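Long-range contacts in lactate dehydrogenase, adjacent gene encodes predicted malate dehydrogenase (Cryptosporidium parvum, PDB 4ND2), which binds pyruvate and NAD-type cofactors and probably catalyses the reversible, NAD-dependent conversion of (S)-lactate to pyruvate: residues P256-C261 and G269-V274; S262-V267 and E284-L289; K6-G11 and A68-S73; L28-L33 and T58-G63. All blocks are in the same frame, centred on the assembly; numbering follows the deposited sequence.

In the fold
The four contacts fall into two pairs, one in each domain of the chain. Contacts 3 and 4 come first in the sequence, in the N-terminal NAD-binding domain, with centres about 9 Å apart. They share the six-stranded parallel sheet, where strands 6-10 and 30-34 are neighbours, and contact 4 lies in the chain between the segments of contact 3. Contacts 1 and 2 follow in the C-terminal domain, their centres about 8 Å apart and their segments interleaved; both reach the antiparallel sheet 253-261, 270-279, 284-286. Centres of different pairs lie about 24 to 35 Å apart, so the cofactor analogue, touching Gly11 in contact 3 and lying about 8 Å from the Ser258 side chain of contact 1, runs between the two domains.

Contact 1 of 4, residues P256-C261 and G269-V274; sequences PCSAFC and GIYMGV
Gly269 meets both Phe260 and Cys261 where strands 253-261 and 270-279 form an antiparallel beta hairpin. Gly269 and Ile270 together face Cys261, a G1 beta bulge: Cys261 O takes a bond from Ile270 N and a weak one from Gly269 N. The positive phi of 119° suits a residue without CB, and Phe260 CZ closes to 3.4 Å from Gly269 CA. Ile270 O accepts a bond from Cys261 N, while its apolar side chain turns to helix 293-314. At the next, non-hydrogen-bonded pair, Tyr271 offers one ring face to Phe260 CB, which lies 4.0 Å from the centroid of the Tyr271 ring in a CH-pi contact. With Phe260 CG anti to its backbone N (chi1 -167°), the two rings lie oblique, planes at 56°; the single hydroxyl proton of Tyr271 has His139 O and Val142 O within reach. Met272 trades two backbone bonds with Ala259. Gly273 then pairs with Ser258, their CA atoms only 4.2 Å apart; Ser258 OG bonds to Asp125. Val274 exchanges two bonds with Cys257, its N lying 3.0 Å from Cys257 O. Its branched side chain suits a buried sheet face: Val274 CG2 touches Ala259 CB, and Val274 CG1 stands 4.3 Å from Cys261 SG.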
loop_
_atom_site.group_PDB
_atom_site.type_symbol
_atom_site.label_atom_id
_atom_site.label_comp_id
_atom_site.label_asym_id
_atom_site.label_seq_id
_atom_site.Cartn_x
_atom_site.Cartn_y
_atom_site.Cartn_z
ATOM N N PRO A 256 -8.186 20.530 6.086
ATOM C CA PRO A 256 -9.305 21.465 6.036
ATOM C C PRO A 256 -10.584 20.741 6.448
ATOM O O PRO A 256 -10.956 19.749 5.826
ATOM C CB PRO A 256 -9.361 21.898 4.562
ATOM C CG PRO A 256 -8.143 21.338 3.911
ATOM C CD PRO A 256 -7.698 20.181 4.744
ATOM N N CYS A 257 -11.220 21.210 7.515
ATOM C CA CYS A 257 -12.457 20.606 8.002
ATOM C C CYS A 257 -13.257 21.618 8.821
ATOM O O CYS A 257 -12.746 22.690 9.173
ATOM C CB CYS A 257 -12.157 19.349 8.830
ATOM S SG CYS A 257 -11.383 19.631 10.436
ATOM N N SER A 258 -14.513 21.283 9.102
ATOM C CA SER A 258 -15.364 22.150 9.905
ATOM C C SER A 258 -14.991 21.953 11.369
ATOM O O SER A 258 -15.280 20.907 11.955
ATOM C CB SER A 258 -16.843 21.848 9.661
ATOM O OG SER A 258 -17.668 22.814 10.294
ATOM N N ALA A 259 -14.320 22.952 11.940
ATOM C CA ALA A 259 -13.827 22.884 13.313
ATOM C C ALA A 259 -14.198 24.144 14.085
ATOM O O ALA A 259 -14.514 25.176 13.491
ATOM C CB ALA A 259 -12.320 22.693 13.321
ATOM N N PHE A 260 -14.147 24.051 15.410
ATOM C CA PHE A 260 -14.511 25.169 16.279
ATOM C C PHE A 260 -13.390 26.210 16.302
ATOM O O PHE A 260 -12.342 25.997 16.916
ATOM C CB PHE A 260 -14.826 24.671 17.692
ATOM C CG PHE A 260 -15.501 25.697 18.560
ATOM C CD1 PHE A 260 -14.845 26.247 19.655
ATOM C CD2 PHE A 260 -16.796 26.118 18.282
ATOM C CE1 PHE A 260 -15.468 27.192 20.457
ATOM C CE2 PHE A 260 -17.425 27.064 19.078
ATOM C CZ PHE A 260 -16.759 27.602 20.167
ATOM N N CYS A 261 -13.630 27.329 15.622
ATOM C CA CYS A 261 -12.632 28.378 15.430
ATOM C C CYS A 261 -12.897 29.551 16.377
ATOM O O CYS A 261 -13.945 30.199 16.288
ATOM C CB CYS A 261 -12.679 28.847 13.977
ATOM S SG CYS A 261 -11.359 29.983 13.512
ATOM N N GLY A 269 -15.704 31.813 18.151
ATOM C CA GLY A 269 -16.352 30.560 18.547
ATOM C C GLY A 269 -17.446 30.147 17.585
ATOM O O GLY A 269 -18.631 30.306 17.875
ATOM N N ILE A 270 -17.041 29.617 16.435
ATOM C CA ILE A 270 -17.976 29.131 15.424
ATOM C C ILE A 270 -17.383 27.928 14.688
ATOM O O ILE A 270 -16.180 27.890 14.416
ATOM C CB ILE A 270 -18.343 30.240 14.410
ATOM C CG1 ILE A 270 -19.462 29.770 13.472
ATOM C CG2 ILE A 270 -17.123 30.684 13.609
ATOM C CD1 ILE A 270 -19.933 30.831 12.501
ATOM N N TYR A 271 -18.231 26.947 14.381
ATOM C CA TYR A 271 -17.830 25.822 13.538
ATOM C C TYR A 271 -17.871 26.232 12.070
ATOM O O TYR A 271 -18.935 26.551 11.539
ATOM C CB TYR A 271 -18.736 24.604 13.767
ATOM C CG TYR A 271 -18.249 23.677 14.853
ATOM C CD1 TYR A 271 -18.850 23.661 16.108
ATOM C CD2 TYR A 271 -17.180 22.815 14.625
ATOM C CE1 TYR A 271 -18.402 22.809 17.105
ATOM C CE2 TYR A 271 -16.723 21.963 15.614
ATOM C CZ TYR A 271 -17.338 21.960 16.852
ATOM O OH TYR A 271 -16.887 21.115 17.837
ATOM N N MET A 272 -16.708 26.235 11.422
ATOM C CA MET A 272 -16.621 26.503 9.988
ATOM C C MET A 272 -15.365 25.875 9.387
ATOM O O MET A 272 -14.454 25.473 10.110
ATOM C CB MET A 272 -16.635 28.010 9.717
ATOM C CG MET A 272 -15.387 28.751 10.174
ATOM S SD MET A 272 -15.402 30.483 9.678
ATOM C CE MET A 272 -13.776 30.998 10.214
ATOM N N GLY A 273 -15.324 25.806 8.060
ATOM C CA GLY A 273 -14.185 25.242 7.349
ATOM C C GLY A 273 -12.914 26.053 7.534
ATOM O O GLY A 273 -12.860 27.223 7.159
ATOM N N VAL A 274 -11.897 25.423 8.120
ATOM C CA VAL A 274 -10.581 26.035 8.307
ATOM C C VAL A 274 -9.493 24.971 8.190
ATOM O O VAL A 274 -9.776 23.786 8.376
ATOM C CB VAL A 274 -10.447 26.709 9.691
ATOM C CG1 VAL A 274 -11.314 27.956 9.770
ATOM C CG2 VAL A 274 -10.797 25.736 10.814
#

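Contact 2 of 4, residues S262-V267 and E284-L289; sequences SNHYGV and EDILEL
Tyr265 reaches across to 287-289 with its hydroxyl, which joins two backbone groups. Tyr265 OH donates to Leu287 O at 2.6 Å and accepts from Leu289 N at 3.0 Å, the latter bond nearly straight at 170°. A tyrosine suits this place because its ring is also apolar: Tyr265 CE1 lies 4.0 Å from Ile286 CG2 at the ring edge and also touches Val274, while Tyr265 CB packs on Met272. His264 and Tyr265 begin the type I' beta turn His264-Val267, in the loop connecting strands 253-261 and 270-279. Tyr265 and Gly266 fill its central positions with positive phi, and Val267 N closes it by bonding to His264 O. His264 crosses Glu288 at about a right angle and donates through ND1 to Glu288 OE2 at 2.9 Å, meeting the oxygen on its anti side. Glu288 CD, anti to CA (chi2 179°), carries the carboxylate to the imidazole. The nearby carboxylate may favour a protonated imidazole. Ile286 CB packs over the ring of His264, 4.1 Å from its centroid, and Ile286 O also lies above the ring plane, offset toward the rim. Glu288 O is hydrogen-bonded to Gln201 NE2 of a second subunit, whose Val190 and Gly191 pack on Leu287 and Leu289.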
loop_
_atom_site.group_PDB
_atom_site.type_symbol
_atom_site.label_atom_id
_atom_site.label_comp_id
_atom_site.label_asym_id
_atom_site.label_seq_id
_atom_site.Cartn_x
_atom_site.Cartn_y
_atom_site.Cartn_z
ATOM N N SER A 262 -11.945 29.826 17.272
ATOM C CA SER A 262 -12.146 30.798 18.359
ATOM C C SER A 262 -11.212 32.012 18.346
ATOM O O SER A 262 -11.612 33.093 18.776
ATOM C CB SER A 262 -12.028 30.096 19.714
ATOM O OG SER A 262 -13.137 29.245 19.936
ATOM N N ASN A 263 -9.974 31.843 17.888
ATOM C CA ASN A 263 -9.000 32.943 17.895
ATOM C C ASN A 263 -8.348 33.166 16.533
ATOM O O ASN A 263 -7.201 33.606 16.452
ATOM C CB ASN A 263 -7.925 32.681 18.954
ATOM C CG ASN A 263 -8.484 32.675 20.365
ATOM O OD1 ASN A 263 -9.187 33.602 20.771
ATOM N ND2 ASN A 263 -8.164 31.633 21.125
ATOM N N HIS A 264 -9.086 32.865 15.467
ATOM C CA HIS A 264 -8.574 32.987 14.105
ATOM C C HIS A 264 -9.678 33.472 13.172
ATOM O O HIS A 264 -10.861 33.328 13.479
ATOM C CB HIS A 264 -8.038 31.641 13.600
ATOM C CG HIS A 264 -7.232 30.884 14.611
ATOM N ND1 HIS A 264 -5.870 31.042 14.748
ATOM C CD2 HIS A 264 -7.597 29.958 15.529
ATOM C CE1 HIS A 264 -5.429 30.247 15.706
ATOM N NE2 HIS A 264 -6.458 29.579 16.197
ATOM N N TYR A 265 -9.278 34.052 12.043
ATOM C CA TYR A 265 -10.201 34.503 10.992
ATOM C C TYR A 265 -11.290 35.474 11.472
ATOM O O TYR A 265 -12.369 35.543 10.881
ATOM C CB TYR A 265 -10.834 33.294 10.285
ATOM C CG TYR A 265 -9.818 32.375 9.644
ATOM C CD1 TYR A 265 -9.416 31.201 10.272
ATOM C CD2 TYR A 265 -9.247 32.691 8.414
ATOM C CE1 TYR A 265 -8.480 30.361 9.689
ATOM C CE2 TYR A 265 -8.310 31.859 7.824
ATOM C CZ TYR A 265 -7.930 30.695 8.465
ATOM O OH TYR A 265 -7.000 29.871 7.879
ATOM N N GLY A 266 -11.000 36.222 12.535
ATOM C CA GLY A 266 -11.923 37.228 13.059
ATOM C C GLY A 266 -13.214 36.707 13.673
ATOM O O GLY A 266 -14.189 37.453 13.773
ATOM N N VAL A 267 -13.231 35.439 14.089
ATOM C CA VAL A 267 -14.414 34.844 14.726
ATOM C C VAL A 267 -14.091 34.408 16.152
ATOM O O VAL A 267 -12.941 34.102 16.464
ATOM C CB VAL A 267 -14.972 33.647 13.922
ATOM C CG1 VAL A 267 -15.433 34.106 12.548
ATOM C CG2 VAL A 267 -13.945 32.528 13.789
ATOM N N GLU A 284 -6.027 19.793 16.957
ATOM C CA GLU A 284 -4.984 20.267 17.871
ATOM C C GLU A 284 -4.560 21.718 17.620
ATOM O O GLU A 284 -3.989 22.356 18.505
ATOM C CB GLU A 284 -3.777 19.326 17.803
ATOM C CG GLU A 284 -4.107 17.926 18.304
ATOM C CD GLU A 284 -2.971 16.932 18.154
ATOM O OE1 GLU A 284 -3.190 15.745 18.473
ATOM O OE2 GLU A 284 -1.866 17.323 17.726
ATOM N N ASP A 285 -4.836 22.235 16.425
ATOM C CA ASP A 285 -4.521 23.624 16.093
ATOM C C ASP A 285 -5.270 24.048 14.832
ATOM O O ASP A 285 -5.801 23.205 14.105
ATOM C CB ASP A 285 -3.007 23.791 15.885
ATOM C CG ASP A 285 -2.510 25.205 16.193
ATOM O OD1 ASP A 285 -1.320 25.478 15.928
ATOM O OD2 ASP A 285 -3.289 26.042 16.696
ATOM N N ILE A 286 -5.323 25.356 14.592
ATOM C CA ILE A 286 -5.868 25.913 13.356
ATOM C C ILE A 286 -4.837 26.862 12.748
ATOM O O ILE A 286 -4.284 27.706 13.453
ATOM C CB ILE A 286 -7.190 26.668 13.608
ATOM C CG1 ILE A 286 -8.298 25.680 13.991
ATOM C CG2 ILE A 286 -7.604 27.464 12.373
ATOM C CD1 ILE A 286 -9.540 26.331 14.561
ATOM N N LEU A 287 -4.586 26.721 11.448
ATOM C CA LEU A 287 -3.635 27.578 10.740
ATOM C C LEU A 287 -4.332 28.797 10.138
ATOM O O LEU A 287 -5.475 28.706 9.686
ATOM C CB LEU A 287 -2.929 26.801 9.627
ATOM C CG LEU A 287 -2.207 25.516 10.034
ATOM C CD1 LEU A 287 -1.508 24.911 8.826
ATOM C CD2 LEU A 287 -1.212 25.772 11.156
ATOM N N GLU A 288 -3.625 29.928 10.126
ATOM C CA GLU A 288 -4.154 31.182 9.589
ATOM C C GLU A 288 -3.594 31.464 8.195
ATOM O O GLU A 288 -2.435 31.860 8.053
ATOM C CB GLU A 288 -3.806 32.349 10.521
ATOM C CG GLU A 288 -4.355 32.205 11.930
ATOM C CD GLU A 288 -3.973 33.355 12.852
ATOM O OE1 GLU A 288 -3.063 34.142 12.511
ATOM O OE2 GLU A 288 -4.587 33.464 13.936
ATOM N N LEU A 289 -4.424 31.262 7.174
ATOM C CA LEU A 289 -4.053 31.577 5.793
ATOM C C LEU A 289 -3.920 33.084 5.589
ATOM O O LEU A 289 -4.549 33.870 6.293
ATOM C CB LEU A 289 -5.097 31.032 4.813
ATOM C CG LEU A 289 -5.218 29.512 4.685
ATOM C CD1 LEU A 289 -6.456 29.148 3.880
ATOM C CD2 LEU A 289 -3.970 28.924 4.046
#

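Contact 3 of 4, residues K6-G11 and A68-S73; sequences KIAVIG and ADISGS
Lys6 meets two flat peptide groups in different ways: its NZ stands above the carbonyl plane of Asp69, 43° out of it, but only 15° from that of Ser71. The bonds are 3.0 Å from Lys6 NZ to Asp69 O and 2.7 Å from Lys6 NZ to Ser71 O. This ties the first strand of the Rossmann fold, 6-10, to the loop that leads into strand 75-78. Lysine suits the place because its methylenes, extended at every torsion, run past Ser73 before the ammonium group reaches the carbonyls. The loop bends through a type II beta turn from Ile70 to Ser73, with Gly72 supplying the positive phi at its third position. Ile70 O accepts from both Ser73 N and Ser73 OG, which approach from the same face of its carbonyl plane; the hydroxyl is 2.7 Å from Ile70 O. So held, Ser73 OG lies against Ala8 CB at 3.3 Å, and a small alanine fits this closely packed spot. The strand runs on to Gly11, which touches the bound cofactor analogue. Just before it, Ile10 and Ile70 cross at about a right angle, with Ile10 CD1 4.1 Å from Ile70 CG2.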
loop_
_atom_site.group_PDB
_atom_site.type_symbol
_atom_site.label_atom_id
_atom_site.label_comp_id
_atom_site.label_asym_id
_atom_site.label_seq_id
_atom_site.Cartn_x
_atom_site.Cartn_y
_atom_site.Cartn_z
ATOM N N LYS A 6 -10.880 0.847 16.363
ATOM C CA LYS A 6 -12.303 0.628 16.107
ATOM C C LYS A 6 -12.981 1.904 15.613
ATOM O O LYS A 6 -12.935 2.939 16.284
ATOM C CB LYS A 6 -12.983 0.132 17.389
ATOM C CG LYS A 6 -14.454 -0.213 17.237
ATOM C CD LYS A 6 -15.016 -0.802 18.521
ATOM C CE LYS A 6 -16.513 -1.041 18.405
ATOM N NZ LYS A 6 -17.058 -1.776 19.577
ATOM N N ILE A 7 -13.601 1.815 14.439
ATOM C CA ILE A 7 -14.363 2.919 13.865
ATOM C C ILE A 7 -15.835 2.536 13.779
ATOM O O ILE A 7 -16.179 1.492 13.226
ATOM C CB ILE A 7 -13.862 3.293 12.453
ATOM C CG1 ILE A 7 -12.392 3.738 12.511
ATOM C CG2 ILE A 7 -14.738 4.388 11.851
ATOM C CD1 ILE A 7 -11.776 4.027 11.159
ATOM N N ALA A 8 -16.697 3.386 14.329
ATOM C CA ALA A 8 -18.142 3.212 14.206
ATOM C C ALA A 8 -18.666 4.123 13.104
ATOM O O ALA A 8 -18.407 5.328 13.111
ATOM C CB ALA A 8 -18.834 3.520 15.525
ATOM N N VAL A 9 -19.384 3.534 12.151
ATOM C CA VAL A 9 -20.009 4.274 11.067
ATOM C C VAL A 9 -21.519 4.299 11.308
ATOM O O VAL A 9 -22.193 3.269 11.184
ATOM C CB VAL A 9 -19.691 3.631 9.701
ATOM C CG1 VAL A 9 -20.358 4.404 8.573
ATOM C CG2 VAL A 9 -18.184 3.559 9.490
ATOM N N ILE A 10 -22.037 5.473 11.665
ATOM C CA ILE A 10 -23.450 5.634 12.012
ATOM C C ILE A 10 -24.220 6.022 10.757
ATOM O O ILE A 10 -24.153 7.166 10.302
ATOM C CB ILE A 10 -23.661 6.698 13.113
ATOM C CG1 ILE A 10 -22.686 6.488 14.280
ATOM C CG2 ILE A 10 -25.104 6.681 13.605
ATOM C CD1 ILE A 10 -22.694 5.094 14.876
ATOM N N GLY A 11 -24.945 5.056 10.201
ATOM C CA GLY A 11 -25.621 5.221 8.922
ATOM C C GLY A 11 -24.871 4.429 7.874
ATOM O O GLY A 11 -23.718 4.739 7.566
ATOM N N ALA A 68 -24.998 -0.257 21.724
ATOM C CA ALA A 68 -24.055 -0.954 22.599
ATOM C C ALA A 68 -22.839 -1.476 21.825
ATOM O O ALA A 68 -21.740 -1.559 22.376
ATOM C CB ALA A 68 -24.749 -2.094 23.332
ATOM N N ASP A 69 -23.036 -1.810 20.551
ATOM C CA ASP A 69 -21.958 -2.326 19.703
ATOM C C ASP A 69 -20.929 -1.274 19.259
ATOM O O ASP A 69 -19.887 -1.641 18.719
ATOM C CB ASP A 69 -22.534 -3.040 18.469
ATOM C CG ASP A 69 -23.198 -4.365 18.811
ATOM O OD1 ASP A 69 -22.812 -4.989 19.821
ATOM O OD2 ASP A 69 -24.102 -4.792 18.058
ATOM N N ILE A 70 -21.202 0.014 19.471
ATOM C CA ILE A 70 -20.199 1.051 19.174
ATOM C C ILE A 70 -19.355 1.400 20.405
ATOM O O ILE A 70 -18.532 2.313 20.357
ATOM C CB ILE A 70 -20.814 2.330 18.543
ATOM C CG1 ILE A 70 -21.498 3.225 19.582
ATOM C CG2 ILE A 70 -21.787 1.956 17.432
ATOM C CD1 ILE A 70 -21.751 4.634 19.090
ATOM N N SER A 71 -19.559 0.666 21.498
ATOM C CA SER A 71 -18.764 0.832 22.712
ATOM C C SER A 71 -17.269 0.722 22.420
ATOM O O SER A 71 -16.842 -0.160 21.677
ATOM C CB SER A 71 -19.158 -0.224 23.748
ATOM O OG SER A 71 -18.423 -0.053 24.943
ATOM N N GLY A 72 -16.484 1.624 23.003
ATOM C CA GLY A 72 -15.030 1.620 22.831
ATOM C C GLY A 72 -14.535 2.061 21.460
ATOM O O GLY A 72 -13.370 1.838 21.126
ATOM N N SER A 73 -15.405 2.691 20.669
ATOM C CA SER A 73 -15.020 3.184 19.348
ATOM C C SER A 73 -14.041 4.347 19.486
ATOM O O SER A 73 -14.270 5.270 20.269
ATOM C CB SER A 73 -16.250 3.631 18.549
ATOM O OG SER A 73 -17.050 2.523 18.169
#

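Contact 4 of 4, residues L28-L33 and T58-G63; sequences LADVVL and TSKVIG
Asp30 receives the backbone of Lys60 on its carboxylate: Lys60 N donates to Asp30 OD1 at 2.9 Å, almost straight at 176°, from well above the carboxylate plane. The two side chains lie alongside each other, pointing the same way, and the ammonium end of Lys60 leads off. From there the strands pair in parallel. Val31 N bonds to Lys60 O at 2.8 Å, Ile62 N to Val31 O at 3.1 Å, and Leu33 N to Ile62 O at 2.8 Å. Beta-branched residues suit these extended backbones: Val31 CB meets Val61 CG1 on one face, while on the other Val32 CG2 packs 4.1 Å from Ile62 CG1. Ile62 CG1 sits between backbone N and carbonyl carbon (chi1 63°), which sets it beside Val32 CG2. Farther out, Arg4 NH1 forms a salt bridge with Asp30 OD1 and a hydrogen bond with Thr58 O, joining both segments. Helix 40-55 covers Val61 through Ile48 and Thr49, and Leu33 touches Ser12 in the predicted NAD-binding loop. Strand 30-34, helix 40-55 and strand 61-64 thus make a beta-alpha-beta crossover, the repeating unit of the Rossmann fold.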
loop_
_atom_site.group_PDB
_atom_site.type_symbol
_atom_site.label_atom_id
_atom_site.label_comp_id
_atom_site.label_asym_id
_atom_site.label_seq_id
_atom_site.Cartn_x
_atom_site.Cartn_y
_atom_site.Cartn_z
ATOM N N LEU A 28 -7.111 -0.251 8.451
ATOM C CA LEU A 28 -6.960 0.886 9.361
ATOM C C LEU A 28 -7.569 0.586 10.731
ATOM O O LEU A 28 -7.037 0.999 11.762
ATOM C CB LEU A 28 -7.623 2.127 8.757
ATOM C CG LEU A 28 -7.609 3.422 9.572
ATOM C CD1 LEU A 28 -6.184 3.906 9.795
ATOM C CD2 LEU A 28 -8.441 4.486 8.873
ATOM N N ALA A 29 -8.694 -0.123 10.731
ATOM C CA ALA A 29 -9.405 -0.449 11.963
ATOM C C ALA A 29 -10.463 -1.514 11.706
ATOM O O ALA A 29 -10.740 -1.870 10.556
ATOM C CB ALA A 29 -10.063 0.802 12.531
ATOM N N ASP A 30 -11.035 -2.028 12.789
ATOM C CA ASP A 30 -12.284 -2.777 12.711
ATOM C C ASP A 30 -13.403 -1.769 12.501
ATOM O O ASP A 30 -13.294 -0.615 12.926
ATOM C CB ASP A 30 -12.549 -3.558 14.001
ATOM C CG ASP A 30 -11.623 -4.750 14.176
ATOM O OD1 ASP A 30 -10.960 -5.180 13.206
ATOM O OD2 ASP A 30 -11.576 -5.273 15.307
ATOM N N VAL A 31 -14.481 -2.207 11.861
ATOM C CA VAL A 31 -15.600 -1.330 11.547
ATOM C C VAL A 31 -16.908 -1.879 12.114
ATOM O O VAL A 31 -17.186 -3.071 11.999
ATOM C CB VAL A 31 -15.755 -1.157 10.023
ATOM C CG1 VAL A 31 -16.954 -0.273 9.699
ATOM C CG2 VAL A 31 -14.481 -0.578 9.423
ATOM N N VAL A 32 -17.696 -0.998 12.727
ATOM C CA VAL A 32 -19.073 -1.306 13.097
ATOM C C VAL A 32 -19.996 -0.440 12.248
ATOM O O VAL A 32 -20.024 0.782 12.405
ATOM C CB VAL A 32 -19.340 -1.040 14.593
ATOM C CG1 VAL A 32 -20.804 -1.300 14.935
ATOM C CG2 VAL A 32 -18.430 -1.905 15.449
ATOM N N LEU A 33 -20.725 -1.076 11.335
ATOM C CA LEU A 33 -21.733 -0.395 10.528
ATOM C C LEU A 33 -23.061 -0.384 11.284
ATOM O O LEU A 33 -23.677 -1.434 11.477
ATOM C CB LEU A 33 -21.911 -1.090 9.172
ATOM C CG LEU A 33 -20.936 -0.704 8.059
ATOM C CD1 LEU A 33 -20.940 -1.752 6.956
ATOM C CD2 LEU A 33 -21.271 0.670 7.492
ATOM N N THR A 58 -7.127 -8.174 7.839
ATOM C CA THR A 58 -7.770 -8.918 8.925
ATOM C C THR A 58 -8.776 -8.055 9.697
ATOM O O THR A 58 -9.224 -8.443 10.780
ATOM C CB THR A 58 -6.734 -9.505 9.909
ATOM O OG1 THR A 58 -5.925 -8.455 10.446
ATOM C CG2 THR A 58 -5.844 -10.514 9.213
ATOM N N SER A 59 -9.136 -6.896 9.140
ATOM C CA SER A 59 -10.167 -6.043 9.731
ATOM C C SER A 59 -11.481 -6.807 9.866
ATOM O O SER A 59 -11.877 -7.523 8.948
ATOM C CB SER A 59 -10.415 -4.797 8.872
ATOM O OG SER A 59 -9.352 -3.872 8.967
ATOM N N LYS A 60 -12.135 -6.656 11.014
ATOM C CA LYS A 60 -13.486 -7.175 11.214
ATOM C C LYS A 60 -14.499 -6.085 10.889
ATOM O O LYS A 60 -14.347 -4.941 11.325
ATOM C CB LYS A 60 -13.683 -7.638 12.657
ATOM C CG LYS A 60 -12.669 -8.670 13.105
ATOM C CD LYS A 60 -13.169 -9.497 14.278
ATOM C CE LYS A 60 -12.079 -10.431 14.782
ATOM N NZ LYS A 60 -11.676 -11.425 13.747
ATOM N N VAL A 61 -15.523 -6.448 10.123
ATOM C CA VAL A 61 -16.586 -5.525 9.739
ATOM C C VAL A 61 -17.924 -6.177 10.076
ATOM O O VAL A 61 -18.267 -7.213 9.503
ATOM C CB VAL A 61 -16.532 -5.193 8.232
ATOM C CG1 VAL A 61 -17.603 -4.172 7.864
ATOM C CG2 VAL A 61 -15.147 -4.683 7.847
ATOM N N ILE A 62 -18.661 -5.580 11.014
ATOM C CA ILE A 62 -19.971 -6.100 11.431
ATOM C C ILE A 62 -21.072 -5.057 11.254
ATOM O O ILE A 62 -20.811 -3.850 11.278
ATOM C CB ILE A 62 -19.960 -6.596 12.894
ATOM C CG1 ILE A 62 -19.674 -5.450 13.874
ATOM C CG2 ILE A 62 -18.934 -7.706 13.064
ATOM C CD1 ILE A 62 -19.844 -5.832 15.329
ATOM N N GLY A 63 -22.299 -5.541 11.075
ATOM C CA GLY A 63 -23.480 -4.695 10.936
ATOM C C GLY A 63 -24.364 -4.835 12.159
ATOM O O GLY A 63 -24.491 -5.927 12.714
#